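3-oxoacyl-[acyl-carrier protein] synthase (Thermus thermophilus, PDB 1UB7) probably catalyses the first condensation of fatty acid synthesis, joining an acetyl group from acetyl-CoA to two carbons from malonyl-ACP. Local coordinates at residues A137-K142 / F155-G160; V244-N249 / T279-L284. All blocks are in the same frame, centred on the assembly; numbering follows the deposited sequence.

How the contacts relate
Both contacts are buried, and together they illustrate how a thiolase-like fold builds its interior from unlike pairings. Contact 1 joins two antiparallel strands of one sheet where one ends and the other begins, and its chemistry is mainly polar: paired backbone amides, then a carboxylate gripping a turn, with a leucine packed on a phenylalanine alongside. Contact 2 sets a helix start against the end of a strand in the other sheet; a single backbone-to-hydroxyl bond and aliphatic packing hold it, and it includes a predicted active-site histidine. The centres lie about 11 Å apart, and the two touch directly, the methyl of Ala280 resting on the backbone of Gly158 and Gly159 while Thr279 meets Ala137 and Glu138.

Contact 1 (A137-K142 / F155-G160); sequences AEALSK and FGDGGG
Asp157 and Ser141 meet through both oxygens of the carboxylate, which faces the short 3-10 turn at 140-142. OD1 of Asp157 takes the backbone N-H of Ser141 at 3.0 Å, almost straight at 171°, while Asp157 OD2 receives the hydroxyl OG of Ser141 at 2.6 Å; each oxygen uses its syn lone pair. With Ser141 OG set between its own backbone N and carbonyl carbon (chi1 68°), hydroxyl and amide both reach the same carboxylate, and these two bonds, with a third from Ala44 N to OD2, hold it against turning. An alanine at Asp157 would probably leave the amide and hydroxyl of Ser141 without their shared acceptor and let the turn shift. Next to this grip, CD1 of Leu140 lies 3.7 Å from CB of Phe155, and the two side chains cross obliquely. Further along, Glu138 and Gly158 form an antiparallel hydrogen-bonded pair, Glu138 N to Gly158 O at 3.0 Å, whereas Glu138 sends its carboxylate away to Thr81. The pairing joins strands 131-138 and 158-165 in the mixed sheet of the N-terminal half of this thiolase-like fold. Ala137 and Ala139 pack on helix 50-64, and Phe155 touches Asn276, a predicted active-site residue.

Contact 2 (V244-N249 / T279-L284); sequences VPHQAN and TASIPL
His246 and Gln247, in the loop that leaves strand 242-245, run past the start of helix 281-292, with His246 CA 5.8 Å from Ile282 CA and Gln247 CA 5.7 Å from Ser281 CA. The polar link is made by Ser281: its CB points toward the loop, and the hydroxyl, anti to the backbone N (chi1 -163°), carries on to the amide of Gln247. There Ser281 OG accepts the backbone N-H of Gln247 at 2.7 Å, with an angle of 152° at the hydrogen. The same oxygen sits 3.0 Å from Gln247 CB and, near the plane of the imidazole, 3.5 Å from His246 CD2, so it meets the ring at a carbon edge. Ser281 CB lies at that edge too, in the ring plane, while the methyl of Ala248 sits over one face, offset toward the rim. His246 is predicted to belong to the active site, and its NE2 is hydrogen-bonded to Asn276 OD1, as in the Cys-His-Asn triad of FabH enzymes.

Gln247, which opens the region predicted to bind ACP, is bent back over its own segment, its NE2 giving a bond of 2.9 Å to Pro245 O from above the carbonyl plane. Its amide also bonds to the backbone of Ala268, Asn270 and Val271, which satisfies both its ends.

Behind the polar groups the contact turns aliphatic. Ile282 lays CG1 4.0 Å from Pro245 O and sets CG2 4.1 Å from Val244 CG1. Helix 281-292 thus packs against strand 242-245, beside strand 300-307 in the mixed sheet of the C-terminal half, with Val244 also reaching Ala285 and Leu286 and Ile282 continuing onto Leu303 and onto Trp113 and Ile114 of helix 112-125.

Contact 1 (A137-K142 / F155-G160)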
loop_
_atom_site.group_PDB
_atom_site.type_symbol
_atom_site.label_atom_id
_atom_site.label_comp_id
_atom_site.label_asym_id
_atom_site.label_seq_id
_atom_site.Cartn_x
_atom_site.Cartn_y
_atom_site.Cartn_z
ATOM N N ALA A 137 6.894 9.877 -0.051
ATOM C CA ALA A 137 6.953 10.834 1.058
ATOM C C ALA A 137 7.139 10.190 2.429
ATOM O O ALA A 137 6.392 9.281 2.811
ATOM C CB ALA A 137 5.688 11.702 1.063
ATOM N N GLU A 138 8.120 10.707 3.175
ATOM C CA GLU A 138 8.482 10.200 4.509
ATOM C C GLU A 138 8.785 11.256 5.558
ATOM O O GLU A 138 9.529 12.191 5.302
ATOM C CB GLU A 138 9.720 9.308 4.410
ATOM C CG GLU A 138 9.495 7.996 3.707
ATOM C CD GLU A 138 8.966 6.928 4.635
ATOM O OE1 GLU A 138 8.073 7.225 5.455
ATOM O OE2 GLU A 138 9.443 5.780 4.535
ATOM N N ALA A 139 8.221 11.087 6.748
ATOM C CA ALA A 139 8.486 11.995 7.863
ATOM C C ALA A 139 9.123 11.110 8.935
ATOM O O ALA A 139 8.528 10.847 9.974
ATOM C CB ALA A 139 7.190 12.603 8.383
ATOM N N LEU A 140 10.332 10.639 8.669
ATOM C CA LEU A 140 11.015 9.757 9.604
ATOM C C LEU A 140 11.292 10.403 10.944
ATOM O O LEU A 140 11.342 9.722 11.964
ATOM C CB LEU A 140 12.305 9.244 8.977
ATOM C CG LEU A 140 11.956 8.331 7.797
ATOM C CD1 LEU A 140 13.157 8.150 6.868
ATOM C CD2 LEU A 140 11.435 7.000 8.350
ATOM N N SER A 141 11.442 11.721 10.948
ATOM C CA SER A 141 11.713 12.435 12.186
ATOM C C SER A 141 10.586 12.269 13.189
ATOM O O SER A 141 10.660 12.786 14.295
ATOM C CB SER A 141 11.924 13.924 11.906
ATOM O OG SER A 141 10.727 14.540 11.490
ATOM N N LYS A 142 9.546 11.539 12.815
ATOM C CA LYS A 142 8.414 11.360 13.719
ATOM C C LYS A 142 8.413 10.009 14.424
ATOM O O LYS A 142 7.658 9.813 15.374
ATOM C CB LYS A 142 7.095 11.519 12.953
ATOM C CG LYS A 142 7.041 12.724 12.026
ATOM C CD LYS A 142 6.883 14.033 12.760
ATOM C CE LYS A 142 6.725 15.179 11.766
ATOM N NZ LYS A 142 6.313 16.455 12.417
ATOM N N PHE A 155 18.525 9.563 9.018
ATOM C CA PHE A 155 17.343 9.950 8.284
ATOM C C PHE A 155 16.977 11.422 8.186
ATOM O O PHE A 155 17.153 12.192 9.128
ATOM C CB PHE A 155 16.164 9.129 8.827
ATOM C CG PHE A 155 16.422 7.626 8.838
ATOM C CD1 PHE A 155 16.655 6.929 7.647
ATOM C CD2 PHE A 155 16.453 6.913 10.036
ATOM C CE1 PHE A 155 16.916 5.548 7.649
ATOM C CE2 PHE A 155 16.713 5.532 10.045
ATOM C CZ PHE A 155 16.944 4.853 8.846
ATOM N N GLY A 156 16.479 11.788 7.006
ATOM C CA GLY A 156 16.026 13.139 6.719
ATOM C C GLY A 156 14.610 13.050 6.153
ATOM O O GLY A 156 14.252 12.035 5.558
ATOM N N ASP A 157 13.808 14.098 6.337
ATOM C CA ASP A 157 12.423 14.133 5.853
ATOM C C ASP A 157 12.311 14.646 4.423
ATOM O O ASP A 157 13.136 15.447 3.978
ATOM C CB ASP A 157 11.559 15.022 6.752
ATOM C CG ASP A 157 11.499 14.528 8.192
ATOM O OD1 ASP A 157 11.540 13.293 8.414
ATOM O OD2 ASP A 157 11.396 15.385 9.103
ATOM N N GLY A 158 11.284 14.194 3.704
ATOM C CA GLY A 158 11.118 14.651 2.337
ATOM C C GLY A 158 9.880 14.168 1.602
ATOM O O GLY A 158 9.112 13.339 2.096
ATOM N N GLY A 159 9.700 14.712 0.401
ATOM C CA GLY A 159 8.575 14.358 -0.439
ATOM C C GLY A 159 8.922 14.542 -1.901
ATOM O O GLY A 159 9.589 15.501 -2.285
ATOM N N GLY A 160 8.483 13.603 -2.724
ATOM C CA GLY A 160 8.740 13.689 -4.142
ATOM C C GLY A 160 7.508 13.168 -4.855
ATOM O O GLY A 160 6.700 12.451 -4.263
#

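Contact 2 (V244-N249 / T279-L284)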
loop_
_atom_site.group_PDB
_atom_site.type_symbol
_atom_site.label_atom_id
_atom_site.label_comp_id
_atom_site.label_asym_id
_atom_site.label_seq_id
_atom_site.Cartn_x
_atom_site.Cartn_y
_atom_site.Cartn_z
ATOM N N VAL A 244 20.710 6.529 -10.589
ATOM C CA VAL A 244 20.128 7.213 -9.450
ATOM C C VAL A 244 19.749 6.166 -8.432
ATOM O O VAL A 244 18.754 5.447 -8.580
ATOM C CB VAL A 244 18.887 8.019 -9.862
ATOM C CG1 VAL A 244 18.525 9.011 -8.765
ATOM C CG2 VAL A 244 19.153 8.738 -11.178
ATOM N N PRO A 245 20.575 6.040 -7.392
ATOM C CA PRO A 245 20.343 5.064 -6.329
ATOM C C PRO A 245 19.657 5.656 -5.118
ATOM O O PRO A 245 19.592 6.871 -4.959
ATOM C CB PRO A 245 21.752 4.622 -5.983
ATOM C CG PRO A 245 22.487 5.946 -6.036
ATOM C CD PRO A 245 21.971 6.529 -7.350
ATOM N N HIS A 246 19.149 4.777 -4.263
ATOM C CA HIS A 246 18.532 5.204 -3.026
ATOM C C HIS A 246 19.660 5.955 -2.309
ATOM O O HIS A 246 20.799 5.505 -2.318
ATOM C CB HIS A 246 18.124 3.977 -2.208
ATOM C CG HIS A 246 17.601 4.305 -0.845
ATOM N ND1 HIS A 246 17.614 3.399 0.195
ATOM C CD2 HIS A 246 17.032 5.432 -0.354
ATOM C CE1 HIS A 246 17.079 3.954 1.267
ATOM N NE2 HIS A 246 16.718 5.188 0.961
ATOM N N GLN A 247 19.355 7.096 -1.707
ATOM C CA GLN A 247 20.374 7.867 -0.997
ATOM C C GLN A 247 20.372 7.504 0.478
ATOM O O GLN A 247 19.882 8.264 1.306
ATOM C CB GLN A 247 20.116 9.369 -1.140
ATOM C CG GLN A 247 20.062 9.852 -2.575
ATOM C CD GLN A 247 21.400 9.758 -3.272
ATOM O OE1 GLN A 247 22.350 10.448 -2.904
ATOM N NE2 GLN A 247 21.482 8.903 -4.285
ATOM N N ALA A 248 20.923 6.342 0.805
ATOM C CA ALA A 248 20.971 5.899 2.192
ATOM C C ALA A 248 22.354 6.092 2.818
ATOM O O ALA A 248 22.480 6.557 3.954
ATOM C CB ALA A 248 20.566 4.434 2.275
ATOM N N ASN A 249 23.387 5.735 2.064
ATOM C CA ASN A 249 24.757 5.831 2.538
ATOM C C ASN A 249 25.748 5.978 1.381
ATOM O O ASN A 249 25.716 5.217 0.408
ATOM C CB ASN A 249 25.082 4.588 3.375
ATOM C CG ASN A 249 26.541 4.505 3.757
ATOM O OD1 ASN A 249 27.391 4.129 2.947
ATOM N ND2 ASN A 249 26.842 4.863 5.000
ATOM N N THR A 279 11.584 6.761 0.715
ATOM C CA THR A 279 10.871 6.789 -0.565
ATOM C C THR A 279 11.029 8.084 -1.367
ATOM O O THR A 279 10.917 8.062 -2.590
ATOM C CB THR A 279 9.356 6.515 -0.372
ATOM O OG1 THR A 279 8.815 7.422 0.602
ATOM C CG2 THR A 279 9.131 5.079 0.086
ATOM N N ALA A 280 11.293 9.206 -0.695
ATOM C CA ALA A 280 11.461 10.485 -1.389
ATOM C C ALA A 280 12.847 10.643 -1.987
ATOM O O ALA A 280 13.097 11.533 -2.799
ATOM C CB ALA A 280 11.192 11.645 -0.428
ATOM N N SER A 281 13.742 9.754 -1.589
ATOM C CA SER A 281 15.132 9.797 -1.998
ATOM C C SER A 281 15.390 9.957 -3.494
ATOM O O SER A 281 16.038 10.914 -3.937
ATOM C CB SER A 281 15.816 8.538 -1.476
ATOM O OG SER A 281 17.212 8.690 -1.486
ATOM N N ILE A 282 14.893 9.009 -4.272
ATOM C CA ILE A 282 15.099 9.040 -5.704
ATOM C C ILE A 282 14.397 10.209 -6.396
ATOM O O ILE A 282 14.976 10.852 -7.278
ATOM C CB ILE A 282 14.698 7.681 -6.297
ATOM C CG1 ILE A 282 15.668 6.624 -5.747
ATOM C CG2 ILE A 282 14.702 7.739 -7.807
ATOM C CD1 ILE A 282 15.344 5.196 -6.105
ATOM N N PRO A 283 13.138 10.500 -6.024
ATOM C CA PRO A 283 12.556 11.645 -6.736
ATOM C C PRO A 283 13.284 12.964 -6.414
ATOM O O PRO A 283 13.404 13.827 -7.284
ATOM C CB PRO A 283 11.080 11.622 -6.311
ATOM C CG PRO A 283 11.060 10.753 -5.046
ATOM C CD PRO A 283 12.095 9.704 -5.347
ATOM N N LEU A 284 13.778 13.117 -5.181
ATOM C CA LEU A 284 14.537 14.317 -4.795
ATOM C C LEU A 284 15.782 14.437 -5.665
ATOM O O LEU A 284 16.140 15.532 -6.100
ATOM C CB LEU A 284 14.971 14.249 -3.324
ATOM C CG LEU A 284 13.918 14.668 -2.300
ATOM C CD1 LEU A 284 14.357 14.287 -0.921
ATOM C CD2 LEU A 284 13.687 16.196 -2.402
#